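Side-chain contacts in 2-dehydropantoate 2-reductase (Bacillus subtilis, PDB 3EGO), which probably catalyses the NADPH-dependent reduction of ketopantoate to pantoate in the pathway that leads to pantothenate: residues G103-L108 with R176-K181; I183-I188 with D262-Y267; R246-V251 with Q258-A263. One frame throughout, in Å; residues are numbered along the deposited sequence.

Contact 1. Residues G103-L108 with R176-K181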
ATOM      1  N   GLY A 103      -4.017 -14.295  16.734  1.00 36.54           N
ATOM      2  CA  GLY A 103      -3.071 -15.318  16.257  1.00 32.97           C
ATOM      3  C   GLY A 103      -2.637 -16.273  17.363  1.00 37.80           C
ATOM      4  O   GLY A 103      -2.313 -17.444  17.104  1.00 39.20           O
ATOM      5  N   HIS A 104      -2.645 -15.798  18.609  1.00 33.68           N
ATOM      6  CA  HIS A 104      -2.247 -16.658  19.737  1.00 34.04           C
ATOM      7  C   HIS A 104      -3.303 -17.705  20.031  1.00 34.07           C
ATOM      8  O   HIS A 104      -3.011 -18.746  20.626  1.00 35.72           O
ATOM      9  CB  HIS A 104      -1.929 -15.856  21.008  1.00 31.52           C
ATOM     10  CG  HIS A 104      -3.077 -15.048  21.536  1.00 32.94           C
ATOM     11  ND1 HIS A 104      -3.709 -14.077  20.788  1.00 28.74           N
ATOM     12  CD2 HIS A 104      -3.660 -15.016  22.757  1.00 24.90           C
ATOM     13  CE1 HIS A 104      -4.650 -13.501  21.514  1.00 32.79           C
ATOM     14  NE2 HIS A 104      -4.638 -14.050  22.715  1.00 30.08           N
ATOM     15  N   ILE A 105      -4.522 -17.413  19.609  1.00 36.66           N
ATOM     16  CA  ILE A 105      -5.659 -18.301  19.844  1.00 38.76           C
ATOM     17  C   ILE A 105      -5.444 -19.629  19.121  1.00 40.40           C
ATOM     18  O   ILE A 105      -5.761 -20.679  19.657  1.00 40.74           O
ATOM     19  CB  ILE A 105      -6.971 -17.638  19.401  1.00 37.12           C
ATOM     20  CG1 ILE A 105      -7.260 -16.405  20.270  1.00 39.64           C
ATOM     21  CG2 ILE A 105      -8.109 -18.632  19.450  1.00 40.89           C
ATOM     22  CD1 ILE A 105      -7.288 -16.711  21.791  1.00 26.18           C
ATOM     23  N   HIS A 106      -4.852 -19.588  17.925  1.00 43.94           N
ATOM     24  CA  HIS A 106      -4.472 -20.832  17.237  1.00 45.39           C
ATOM     25  C   HIS A 106      -3.370 -21.607  17.996  1.00 48.07           C
ATOM     26  O   HIS A 106      -3.410 -22.837  18.084  1.00 48.44           O
ATOM     27  CB  HIS A 106      -4.107 -20.569  15.762  1.00 45.54           C
ATOM     28  CG  HIS A 106      -5.270 -20.151  14.913  1.00 43.50           C
ATOM     29  ND1 HIS A 106      -5.170 -19.188  13.933  1.00 49.12           N
ATOM     30  CD2 HIS A 106      -6.563 -20.558  14.905  1.00 45.33           C
ATOM     31  CE1 HIS A 106      -6.349 -19.022  13.353  1.00 47.28           C
ATOM     32  NE2 HIS A 106      -7.214 -19.839  13.928  1.00 47.91           N
ATOM     33  N   ASP A 107      -2.410 -20.893  18.575  1.00 49.27           N
ATOM     34  CA  ASP A 107      -1.371 -21.528  19.391  1.00 51.16           C
ATOM     35  C   ASP A 107      -1.934 -22.165  20.664  1.00 51.21           C
ATOM     36  O   ASP A 107      -1.534 -23.262  21.057  1.00 48.97           O
ATOM     37  CB  ASP A 107      -0.281 -20.512  19.764  1.00 52.98           C
ATOM     38  CG  ASP A 107       0.046 -19.541  18.622  1.00 58.53           C
ATOM     39  OD1 ASP A 107      -0.501 -19.703  17.502  1.00 60.07           O
ATOM     40  OD2 ASP A 107       0.843 -18.602  18.854  1.00 61.31           O
ATOM     41  N   LEU A 108      -2.864 -21.467  21.311  1.00 50.42           N
ATOM     42  CA  LEU A 108      -3.487 -21.954  22.544  1.00 50.75           C
ATOM     43  C   LEU A 108      -4.427 -23.136  22.346  1.00 52.71           C
ATOM     44  O   LEU A 108      -4.538 -23.987  23.222  1.00 52.05           O
ATOM     45  CB  LEU A 108      -4.299 -20.842  23.209  1.00 49.34           C
ATOM     46  CG  LEU A 108      -3.582 -19.584  23.653  1.00 42.06           C
ATOM     47  CD1 LEU A 108      -4.565 -18.671  24.331  1.00 41.57           C
ATOM     48  CD2 LEU A 108      -2.464 -19.941  24.551  1.00 31.90           C
ATOM     49  N   ARG A 176     -16.549 -14.059  22.106  1.00 29.53           N
ATOM     50  CA  ARG A 176     -17.199 -12.793  21.865  1.00 27.60           C
ATOM     51  C   ARG A 176     -16.331 -11.598  22.283  1.00 27.54           C
ATOM     52  O   ARG A 176     -16.280 -10.538  21.598  1.00 29.70           O
ATOM     53  CB  ARG A 176     -18.519 -12.746  22.646  1.00 28.57           C
ATOM     54  CG  ARG A 176     -19.280 -11.466  22.398  1.00 36.83           C
ATOM     55  CD  ARG A 176     -20.652 -11.495  23.078  1.00 56.06           C
ATOM     56  NE  ARG A 176     -21.439 -12.652  22.649  1.00 65.05           N
ATOM     57  CZ  ARG A 176     -22.592 -13.022  23.198  1.00 70.62           C
ATOM     58  NH1 ARG A 176     -23.101 -12.330  24.214  1.00 69.28           N
ATOM     59  NH2 ARG A 176     -23.232 -14.092  22.736  1.00 71.35           N
ATOM     60  N   LEU A 177     -15.682 -11.747  23.435  1.00 27.51           N
ATOM     61  CA  LEU A 177     -14.824 -10.664  23.951  1.00 27.75           C
ATOM     62  C   LEU A 177     -13.742 -10.258  22.908  1.00 24.51           C
ATOM     63  O   LEU A 177     -13.623  -9.082  22.504  1.00 24.87           O
ATOM     64  CB  LEU A 177     -14.176 -11.125  25.275  1.00 24.44           C
ATOM     65  CG  LEU A 177     -13.322 -10.018  25.927  1.00 26.99           C
ATOM     66  CD1 LEU A 177     -14.076  -8.697  26.071  1.00 19.02           C
ATOM     67  CD2 LEU A 177     -12.809 -10.509  27.257  1.00 29.14           C
ATOM     68  N   LEU A 178     -12.972 -11.237  22.501  1.00 25.47           N
ATOM     69  CA  LEU A 178     -11.813 -11.038  21.592  1.00 28.41           C
ATOM     70  C   LEU A 178     -12.190 -10.635  20.178  1.00 28.92           C
ATOM     71  O   LEU A 178     -11.561  -9.755  19.566  1.00 28.10           O
ATOM     72  CB  LEU A 178     -10.917 -12.288  21.557  1.00 27.59           C
ATOM     73  CG  LEU A 178     -10.267 -12.838  22.843  1.00 33.34           C
ATOM     74  CD1 LEU A 178      -8.929 -13.506  22.620  1.00 27.58           C
ATOM     75  CD2 LEU A 178     -10.133 -11.818  23.909  1.00 33.08           C
ATOM     76  N   THR A 179     -13.220 -11.286  19.637  1.00 28.59           N
ATOM     77  CA  THR A 179     -13.604 -11.007  18.258  1.00 27.91           C
ATOM     78  C   THR A 179     -14.186  -9.643  18.234  1.00 25.83           C
ATOM     79  O   THR A 179     -14.100  -8.960  17.249  1.00 28.07           O
ATOM     80  CB  THR A 179     -14.691 -11.988  17.705  1.00 26.33           C
ATOM     81  OG1 THR A 179     -15.865 -11.938  18.543  1.00 28.79           O
ATOM     82  CG2 THR A 179     -14.141 -13.376  17.623  1.00 24.99           C
ATOM     83  N   GLY A 180     -14.777  -9.223  19.339  1.00 26.72           N
ATOM     84  CA  GLY A 180     -15.432  -7.924  19.343  1.00 26.75           C
ATOM     85  C   GLY A 180     -14.433  -6.798  19.202  1.00 28.86           C
ATOM     86  O   GLY A 180     -14.745  -5.713  18.715  1.00 31.45           O
ATOM     87  N   LYS A 181     -13.219  -7.039  19.664  1.00 28.11           N
ATOM     88  CA  LYS A 181     -12.153  -6.046  19.500  1.00 29.96           C
ATOM     89  C   LYS A 181     -11.454  -6.273  18.143  1.00 28.85           C
ATOM     90  O   LYS A 181     -11.061  -5.327  17.472  1.00 28.81           O
ATOM     91  CB  LYS A 181     -11.164  -6.170  20.663  1.00 29.94           C
ATOM     92  CG  LYS A 181      -9.919  -5.243  20.572  1.00 38.44           C
ATOM     93  CD  LYS A 181      -9.090  -5.272  21.880  1.00 33.59           C
ATOM     94  CE  LYS A 181      -7.617  -4.943  21.603  1.00 49.77           C
ATOM     95  NZ  LYS A 181      -7.495  -3.730  20.738  1.00 52.36           N
TER
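At the seam between the Rossmann-type nucleotide-binding domain and the helical C-terminal domain of a ketopantoate reductase, Ile105 and Leu178 touch. Ile105 lies on the short helix 103-109, which follows a strand of the parallel part of the N-terminal sheet, and Leu178 lies near the start of the long helix 174-195, the first helix of the C-terminal domain. The two helices stay well apart, with 9.7 Å between Ile105 CA and Leu178 CA, so long branched side chains are needed to span the distance. Ile105 sends its longer branch across: CG1 is anti to the carbonyl carbon (chi1 -65°), and its terminal methyl CD1 meets Leu178 CD1 at 3.7 Å. The same leucine methyl lies 4.1 Å from Ile105 CG1, so one methyl of Leu178 meets both outer carbons of the longer isoleucine branch.

A leucine suits this place because its CD1 can reach Ile105 while the side chain also rests on Val119 and Ile121 of strand 116-128, which keeps the surroundings apolar. His104, likewise buried, also packs on Leu80 and Gln99. About one turn beyond Leu178, the same helix carries Lys181, the probable proton donor, which places this apolar seam on an element that probably serves catalysis. Ile105 CD1 sits 3.9 Å above the plane of the His104 ring, offset toward its rim, while Leu178 CD1 approaches His104 NE2 obliquely at 4.3 Å.

Contact 2. Residues I183-I188 with D262-Y267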
ATOM      1  N   ILE A 183     -12.697  -7.339  15.224  1.00 31.54           N
ATOM      2  CA  ILE A 183     -13.420  -6.816  14.055  1.00 33.35           C
ATOM      3  C   ILE A 183     -13.074  -5.372  13.846  1.00 34.26           C
ATOM      4  O   ILE A 183     -12.799  -4.938  12.735  1.00 32.03           O
ATOM      5  CB  ILE A 183     -14.967  -6.983  14.096  1.00 33.47           C
ATOM      6  CG1 ILE A 183     -15.576  -6.560  12.748  1.00 33.55           C
ATOM      7  CG2 ILE A 183     -15.609  -6.130  15.194  1.00 33.91           C
ATOM      8  CD1 ILE A 183     -15.058  -7.352  11.505  1.00 28.90           C
ATOM      9  N   VAL A 184     -13.034  -4.618  14.934  1.00 35.43           N
ATOM     10  CA  VAL A 184     -12.624  -3.233  14.859  1.00 31.19           C
ATOM     11  C   VAL A 184     -11.174  -3.035  14.327  1.00 30.39           C
ATOM     12  O   VAL A 184     -10.968  -2.292  13.379  1.00 28.76           O
ATOM     13  CB  VAL A 184     -12.761  -2.566  16.249  1.00 34.11           C
ATOM     14  CG1 VAL A 184     -12.090  -1.236  16.252  1.00 32.75           C
ATOM     15  CG2 VAL A 184     -14.256  -2.439  16.632  1.00 31.81           C
ATOM     16  N   ASN A 185     -10.194  -3.693  14.930  1.00 29.01           N
ATOM     17  CA  ASN A 185      -8.800  -3.497  14.521  1.00 31.88           C
ATOM     18  C   ASN A 185      -8.596  -3.902  13.055  1.00 32.94           C
ATOM     19  O   ASN A 185      -7.908  -3.218  12.296  1.00 33.41           O
ATOM     20  CB  ASN A 185      -7.844  -4.280  15.432  1.00 30.89           C
ATOM     21  CG  ASN A 185      -7.845  -3.773  16.885  1.00 34.55           C
ATOM     22  OD1 ASN A 185      -7.416  -4.483  17.790  1.00 40.22           O
ATOM     23  ND2 ASN A 185      -8.331  -2.560  17.104  1.00 33.12           N
ATOM     24  N   ALA A 186      -9.224  -5.008  12.656  1.00 29.67           N
ATOM     25  CA  ALA A 186      -9.029  -5.552  11.310  1.00 29.50           C
ATOM     26  C   ALA A 186      -9.563  -4.600  10.234  1.00 28.93           C
ATOM     27  O   ALA A 186      -9.024  -4.540   9.147  1.00 27.60           O
ATOM     28  CB  ALA A 186      -9.709  -6.924  11.219  1.00 28.72           C
ATOM     29  N   CYS A 187     -10.627  -3.859  10.533  1.00 29.12           N
ATOM     30  CA  CYS A 187     -11.209  -2.944   9.560  1.00 28.62           C
ATOM     31  C   CYS A 187     -10.503  -1.627   9.467  1.00 26.28           C
ATOM     32  O   CYS A 187     -10.476  -1.016   8.387  1.00 27.40           O
ATOM     33  CB  CYS A 187     -12.670  -2.652   9.871  1.00 31.27           C
ATOM     34  SG  CYS A 187     -13.719  -4.028   9.690  1.00 32.93           S
ATOM     35  N   ILE A 188      -9.970  -1.146  10.589  1.00 27.77           N
ATOM     36  CA  ILE A 188      -9.350   0.168  10.590  1.00 27.37           C
ATOM     37  C   ILE A 188      -7.857   0.134  10.298  1.00 27.75           C
ATOM     38  O   ILE A 188      -7.359   0.955   9.535  1.00 29.93           O
ATOM     39  CB  ILE A 188      -9.526   0.914  11.935  1.00 30.03           C
ATOM     40  CG1 ILE A 188     -11.011   1.216  12.214  1.00 31.03           C
ATOM     41  CG2 ILE A 188      -8.722   2.233  11.911  1.00 32.53           C
ATOM     42  CD1 ILE A 188     -11.273   1.805  13.674  1.00 28.11           C
ATOM     43  N   ASP A 262       0.229 -10.340  11.229  1.00 29.48           N
ATOM     44  CA  ASP A 262      -0.002 -11.781  11.369  1.00 31.81           C
ATOM     45  C   ASP A 262      -1.053 -12.074  12.434  1.00 35.46           C
ATOM     46  O   ASP A 262      -1.874 -12.987  12.265  1.00 34.86           O
ATOM     47  CB  ASP A 262       1.271 -12.536  11.709  1.00 34.63           C
ATOM     48  CG  ASP A 262       2.244 -12.590  10.572  1.00 39.56           C
ATOM     49  OD1 ASP A 262       1.825 -12.414   9.412  1.00 44.92           O
ATOM     50  OD2 ASP A 262       3.441 -12.805  10.857  1.00 48.14           O
ATOM     51  N   ALA A 263      -1.030 -11.301  13.521  1.00 35.84           N
ATOM     52  CA  ALA A 263      -1.941 -11.534  14.654  1.00 35.27           C
ATOM     53  C   ALA A 263      -3.343 -11.024  14.381  1.00 33.33           C
ATOM     54  O   ALA A 263      -4.314 -11.569  14.886  1.00 39.41           O
ATOM     55  CB  ALA A 263      -1.387 -10.901  15.924  1.00 35.19           C
ATOM     56  N   ILE A 264      -3.464  -9.986  13.574  1.00 32.76           N
ATOM     57  CA  ILE A 264      -4.771  -9.444  13.239  1.00 32.62           C
ATOM     58  C   ILE A 264      -5.306 -10.091  11.969  1.00 33.51           C
ATOM     59  O   ILE A 264      -6.406 -10.690  11.969  1.00 33.52           O
ATOM     60  CB  ILE A 264      -4.732  -7.932  13.050  1.00 31.39           C
ATOM     61  CG1 ILE A 264      -4.316  -7.211  14.347  1.00 36.75           C
ATOM     62  CG2 ILE A 264      -6.057  -7.404  12.548  1.00 33.08           C
ATOM     63  CD1 ILE A 264      -5.444  -6.937  15.280  1.00 47.44           C
ATOM     64  N   ILE A 265      -4.563  -9.947  10.875  1.00 29.77           N
ATOM     65  CA  ILE A 265      -5.092 -10.362   9.584  1.00 28.34           C
ATOM     66  C   ILE A 265      -4.827 -11.818   9.323  1.00 28.30           C
ATOM     67  O   ILE A 265      -5.705 -12.507   8.778  1.00 29.31           O
ATOM     68  CB  ILE A 265      -4.488  -9.557   8.385  1.00 30.33           C
ATOM     69  CG1 ILE A 265      -4.507  -8.045   8.645  1.00 30.31           C
ATOM     70  CG2 ILE A 265      -5.250  -9.900   7.092  1.00 31.27           C
ATOM     71  CD1 ILE A 265      -3.582  -7.281   7.716  1.00 26.16           C
ATOM     72  N   GLY A 266      -3.610 -12.262   9.653  1.00 28.31           N
ATOM     73  CA  GLY A 266      -3.152 -13.631   9.390  1.00 32.53           C
ATOM     74  C   GLY A 266      -4.048 -14.656  10.064  1.00 36.21           C
ATOM     75  O   GLY A 266      -4.228 -15.801   9.582  1.00 35.43           O
ATOM     76  N   TYR A 267      -4.629 -14.252  11.180  1.00 32.69           N
ATOM     77  CA  TYR A 267      -5.586 -15.142  11.857  1.00 34.61           C
ATOM     78  C   TYR A 267      -6.916 -15.295  11.094  1.00 33.90           C
ATOM     79  O   TYR A 267      -7.453 -16.408  10.964  1.00 34.59           O
ATOM     80  CB  TYR A 267      -5.814 -14.667  13.289  1.00 34.31           C
ATOM     81  CG  TYR A 267      -7.047 -15.244  13.916  1.00 33.01           C
ATOM     82  CD1 TYR A 267      -6.988 -16.416  14.649  1.00 42.60           C
ATOM     83  CD2 TYR A 267      -8.253 -14.597  13.807  1.00 26.82           C
ATOM     84  CE1 TYR A 267      -8.120 -16.950  15.244  1.00 36.74           C
ATOM     85  CE2 TYR A 267      -9.393 -15.113  14.400  1.00 37.18           C
ATOM     86  CZ  TYR A 267      -9.317 -16.298  15.105  1.00 35.28           C
ATOM     87  OH  TYR A 267     -10.449 -16.844  15.701  1.00 38.83           O
TER
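Ile264 and the pair Asn185-Ala186 bring helix 261-274 against helix 174-195 inside the C-terminal helical domain. The backbones come close, with Ala186 CA and Ile264 CA 6.1 Å apart, a spacing that the small alanine permits. The side chain of Ile264 can be followed outward from CB, which points at the opposing helix and splits into two branches. The short branch, CG2, stands anti to the backbone N and lies against Ala186, 3.7 Å from its CA and 3.9 Å from its CB; one methyl thus rests on both the backbone and the side chain of the alanine. The long branch leaves through CG1, which chi1 of -62° sets beside the backbone N, and carries CD1 to Asn185. There the methyl touches the aliphatic root of the asparagine, Asn185 CB, at 3.6 Å, and comes within 4.0 Å of Asn185 OD1. The side chains of Asn185 and Ile264 meet at about a right angle. A beta-branched residue suits this position because its two arms reach two successive residues of the facing helix.

Asn185, which probably binds the substrate, turns its amide oxygen to Lys181 NZ, the likely proton donor; the isoleucine therefore packs beside the stem of a residue whose polar end is engaged with the lysine. Replacing Ile264 by an alanine removes both branches and is likely to open a gap over Asn185 CB and Ala186, leaving the stem of the asparagine less firmly positioned.

Around the contact, Ile183 touches helix 206-223, Val184 and Ile188 touch helix 228-241, and Cys187 touches both; Ile265 leans on helix 280-291, while Tyr267 packs on Met102, just before helix 103-109.

Contact 3. Residues R246-V251 with Q258-A263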
ATOM      1  N   ARG A 246      -3.596   8.429  14.326  1.00 39.50           N
ATOM      2  CA  ARG A 246      -2.966   7.491  13.412  1.00 38.34           C
ATOM      3  C   ARG A 246      -2.954   6.091  14.058  1.00 36.59           C
ATOM      4  O   ARG A 246      -2.502   5.918  15.200  1.00 34.78           O
ATOM      5  CB  ARG A 246      -1.541   7.917  13.083  1.00 39.42           C
ATOM      6  CG  ARG A 246      -1.427   9.224  12.318  1.00 41.24           C
ATOM      7  CD  ARG A 246      -0.012   9.363  11.772  1.00 44.65           C
ATOM      8  NE  ARG A 246       0.948   9.406  12.876  1.00 51.33           N
ATOM      9  CZ  ARG A 246       2.231   9.058  12.796  1.00 54.58           C
ATOM     10  NH1 ARG A 246       2.748   8.616  11.657  1.00 50.45           N
ATOM     11  NH2 ARG A 246       3.002   9.143  13.875  1.00 55.53           N
ATOM     12  N   SER A 247      -3.448   5.095  13.331  1.00 32.91           N
ATOM     13  CA  SER A 247      -3.649   3.783  13.930  1.00 31.02           C
ATOM     14  C   SER A 247      -2.273   3.244  14.271  1.00 27.94           C
ATOM     15  O   SER A 247      -1.291   3.664  13.688  1.00 30.65           O
ATOM     16  CB  SER A 247      -4.338   2.846  12.943  1.00 29.65           C
ATOM     17  OG  SER A 247      -3.413   2.522  11.922  1.00 28.35           O
ATOM     18  N   SER A 248      -2.200   2.279  15.178  1.00 30.08           N
ATOM     19  CA  SER A 248      -0.924   1.657  15.531  1.00 28.73           C
ATOM     20  C   SER A 248      -0.207   0.983  14.354  1.00 29.99           C
ATOM     21  O   SER A 248       1.024   0.882  14.346  1.00 28.04           O
ATOM     22  CB  SER A 248      -1.145   0.609  16.607  1.00 32.40           C
ATOM     23  OG  SER A 248      -1.987  -0.426  16.124  1.00 34.74           O
ATOM     24  N   MET A 249      -0.979   0.486  13.378  1.00 27.06           N
ATOM     25  CA  MET A 249      -0.379  -0.196  12.229  1.00 26.18           C
ATOM     26  C   MET A 249       0.200   0.824  11.257  1.00 25.35           C
ATOM     27  O   MET A 249       1.235   0.578  10.646  1.00 27.75           O
ATOM     28  CB  MET A 249      -1.394  -1.145  11.538  1.00 24.37           C
ATOM     29  CG  MET A 249      -0.815  -2.028  10.408  1.00 29.25           C
ATOM     30  SD  MET A 249      -1.854  -3.509   9.924  1.00 21.28           S
ATOM     31  CE  MET A 249      -1.921  -4.355  11.472  1.00 29.86           C
ATOM     32  N   LEU A 250      -0.461   1.960  11.112  1.00 28.95           N
ATOM     33  CA  LEU A 250       0.044   3.034  10.278  1.00 30.89           C
ATOM     34  C   LEU A 250       1.387   3.502  10.840  1.00 33.02           C
ATOM     35  O   LEU A 250       2.378   3.628  10.122  1.00 33.93           O
ATOM     36  CB  LEU A 250      -0.951   4.187  10.235  1.00 31.85           C
ATOM     37  CG  LEU A 250      -0.539   5.446   9.460  1.00 29.48           C
ATOM     38  CD1 LEU A 250       0.242   5.095   8.157  1.00 32.18           C
ATOM     39  CD2 LEU A 250      -1.764   6.311   9.153  1.00 35.64           C
ATOM     40  N   VAL A 251       1.423   3.693  12.149  1.00 33.36           N
ATOM     41  CA  VAL A 251       2.665   4.048  12.857  1.00 33.25           C
ATOM     42  C   VAL A 251       3.808   3.031  12.655  1.00 31.49           C
ATOM     43  O   VAL A 251       4.944   3.405  12.335  1.00 37.36           O
ATOM     44  CB  VAL A 251       2.355   4.275  14.362  1.00 33.36           C
ATOM     45  CG1 VAL A 251       3.629   4.267  15.191  1.00 38.85           C
ATOM     46  CG2 VAL A 251       1.590   5.574  14.515  1.00 32.44           C
ATOM     47  N   GLN A 258       8.080  -4.157  12.409  1.00 38.50           N
ATOM     48  CA  GLN A 258       7.158  -5.248  12.159  1.00 41.06           C
ATOM     49  C   GLN A 258       5.791  -4.835  12.691  1.00 40.49           C
ATOM     50  O   GLN A 258       5.672  -4.132  13.714  1.00 39.02           O
ATOM     51  CB  GLN A 258       7.619  -6.542  12.823  1.00 43.97           C
ATOM     52  CG  GLN A 258       7.153  -7.777  12.067  1.00 46.85           C
ATOM     53  CD  GLN A 258       7.478  -9.082  12.762  1.00 56.89           C
ATOM     54  OE1 GLN A 258       8.295  -9.133  13.687  1.00 58.63           O
ATOM     55  NE2 GLN A 258       6.825 -10.153  12.320  1.00 60.38           N
ATOM     56  N   THR A 259       4.751  -5.236  11.976  1.00 38.46           N
ATOM     57  CA  THR A 259       3.418  -4.861  12.369  1.00 33.85           C
ATOM     58  C   THR A 259       2.745  -6.054  13.043  1.00 33.21           C
ATOM     59  O   THR A 259       3.324  -7.132  13.159  1.00 31.09           O
ATOM     60  CB  THR A 259       2.576  -4.466  11.158  1.00 35.43           C
ATOM     61  OG1 THR A 259       2.194  -5.660  10.471  1.00 36.29           O
ATOM     62  CG2 THR A 259       3.350  -3.578  10.216  1.00 32.46           C
ATOM     63  N   GLU A 260       1.506  -5.856  13.477  1.00 32.20           N
ATOM     64  CA  GLU A 260       0.696  -6.962  13.985  1.00 34.23           C
ATOM     65  C   GLU A 260      -0.171  -7.596  12.884  1.00 31.50           C
ATOM     66  O   GLU A 260      -1.266  -8.079  13.163  1.00 33.58           O
ATOM     67  CB  GLU A 260      -0.201  -6.440  15.094  1.00 34.96           C
ATOM     68  CG  GLU A 260       0.571  -5.763  16.230  1.00 39.27           C
ATOM     69  CD  GLU A 260      -0.348  -5.145  17.282  1.00 39.83           C
ATOM     70  OE1 GLU A 260      -1.413  -4.579  16.922  1.00 40.26           O
ATOM     71  OE2 GLU A 260       0.006  -5.250  18.469  1.00 43.33           O
ATOM     72  N   ALA A 261       0.262  -7.499  11.624  1.00 26.12           N
ATOM     73  CA  ALA A 261      -0.491  -8.114  10.507  1.00 27.75           C
ATOM     74  C   ALA A 261      -0.760  -9.606  10.748  1.00 27.78           C
ATOM     75  O   ALA A 261      -1.874 -10.123  10.478  1.00 28.90           O
ATOM     76  CB  ALA A 261       0.273  -7.904   9.165  1.00 26.66           C
ATOM     77  N   ASP A 262       0.229 -10.340  11.229  1.00 29.48           N
ATOM     78  CA  ASP A 262      -0.002 -11.781  11.369  1.00 31.81           C
ATOM     79  C   ASP A 262      -1.053 -12.074  12.434  1.00 35.46           C
ATOM     80  O   ASP A 262      -1.874 -12.987  12.265  1.00 34.86           O
ATOM     81  CB  ASP A 262       1.271 -12.536  11.709  1.00 34.63           C
ATOM     82  CG  ASP A 262       2.244 -12.590  10.572  1.00 39.56           C
ATOM     83  OD1 ASP A 262       1.825 -12.414   9.412  1.00 44.92           O
ATOM     84  OD2 ASP A 262       3.441 -12.805  10.857  1.00 48.14           O
ATOM     85  N   ALA A 263      -1.030 -11.301  13.521  1.00 35.84           N
ATOM     86  CA  ALA A 263      -1.941 -11.534  14.654  1.00 35.27           C
ATOM     87  C   ALA A 263      -3.343 -11.024  14.381  1.00 33.33           C
ATOM     88  O   ALA A 263      -4.314 -11.569  14.886  1.00 39.41           O
ATOM     89  CB  ALA A 263      -1.387 -10.901  15.924  1.00 35.19           C
TER
HETATM   90  O   HOH W   1      -1.429  -2.706  14.926  1.00 41.64           O
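Met249 reaches across from the first turn of helix 248-255 to Thr259, Glu260 and Ala261, and this van der Waals packing accounts for much of the contact. Its CG is anti to the backbone N (chi1 -174°), which, with chi2 also extended, carries the sulfur and methyl across to 258-263; a bend at the last torsion then lays the methyl CE against the backbone, 3.8 Å from Ala261 N and 3.9 Å from Glu260 C. Further back, Met249 CG passes Thr259 CB at 4.2 Å. An unbranched, flexible methionine suits a surface made of backbone and short side chains.

Water-mediated bonding joins the more open side. Ser248 OG and Glu260 OE1 are 4.3 Å apart, and one water fits between them, 2.6 Å from Ser248 OG and 2.7 Å from Glu260 OE1, to which it donates. The other carboxylate oxygen, Glu260 OE2, takes a hydrogen bond from Asn100 ND2, so the two oxygens of one group are tied to different partners and its rotation is restrained.

Local hydrogen bonds order each helix start. Ser247, at the N-cap, accepts from Leu250 N through its OG at an N-H...O angle of 160°, and its hydroxyl also bonds to Thr192. Thr259 OG1 accepts from Ala261 N over 2.9 Å, an ST turn leading into helix 261-274 with Glu260 at its N-cap position, and Glu293 is a further partner of that hydroxyl. Serine and threonine suit these places because a short hydroxyl can fold back to a backbone N-H.

The arrangement belongs to the probable substrate and cofactor site of a ketopantoate reductase: Ser248 probably binds substrate and Glu260 probably binds NADP(+), so two helix beginnings bring residues of both binding sites together through a shared water.

In the fold
Contacts 2 and 3 lie wholly in the C-terminal helical domain and both use helix 261-274, sharing Asp262 and Ala263, with centres about 9 Å apart. Contact 1 instead joins the two domains and shares helix 174-195 with contact 2; it touches contact 2 where His106 stacks on Tyr267. All three are largely buried, but only contact 3 includes an exposed touching residue, Ser248, and there a bridging water enters. Contacts 1 and 2 are carried by aliphatic methyls between helices, whereas contact 3 combines methionine packing with polar groups at helix starts. Each holds a residue of the probable active or binding sites, although contacts 1 and 3 are about 17 Å apart between centres.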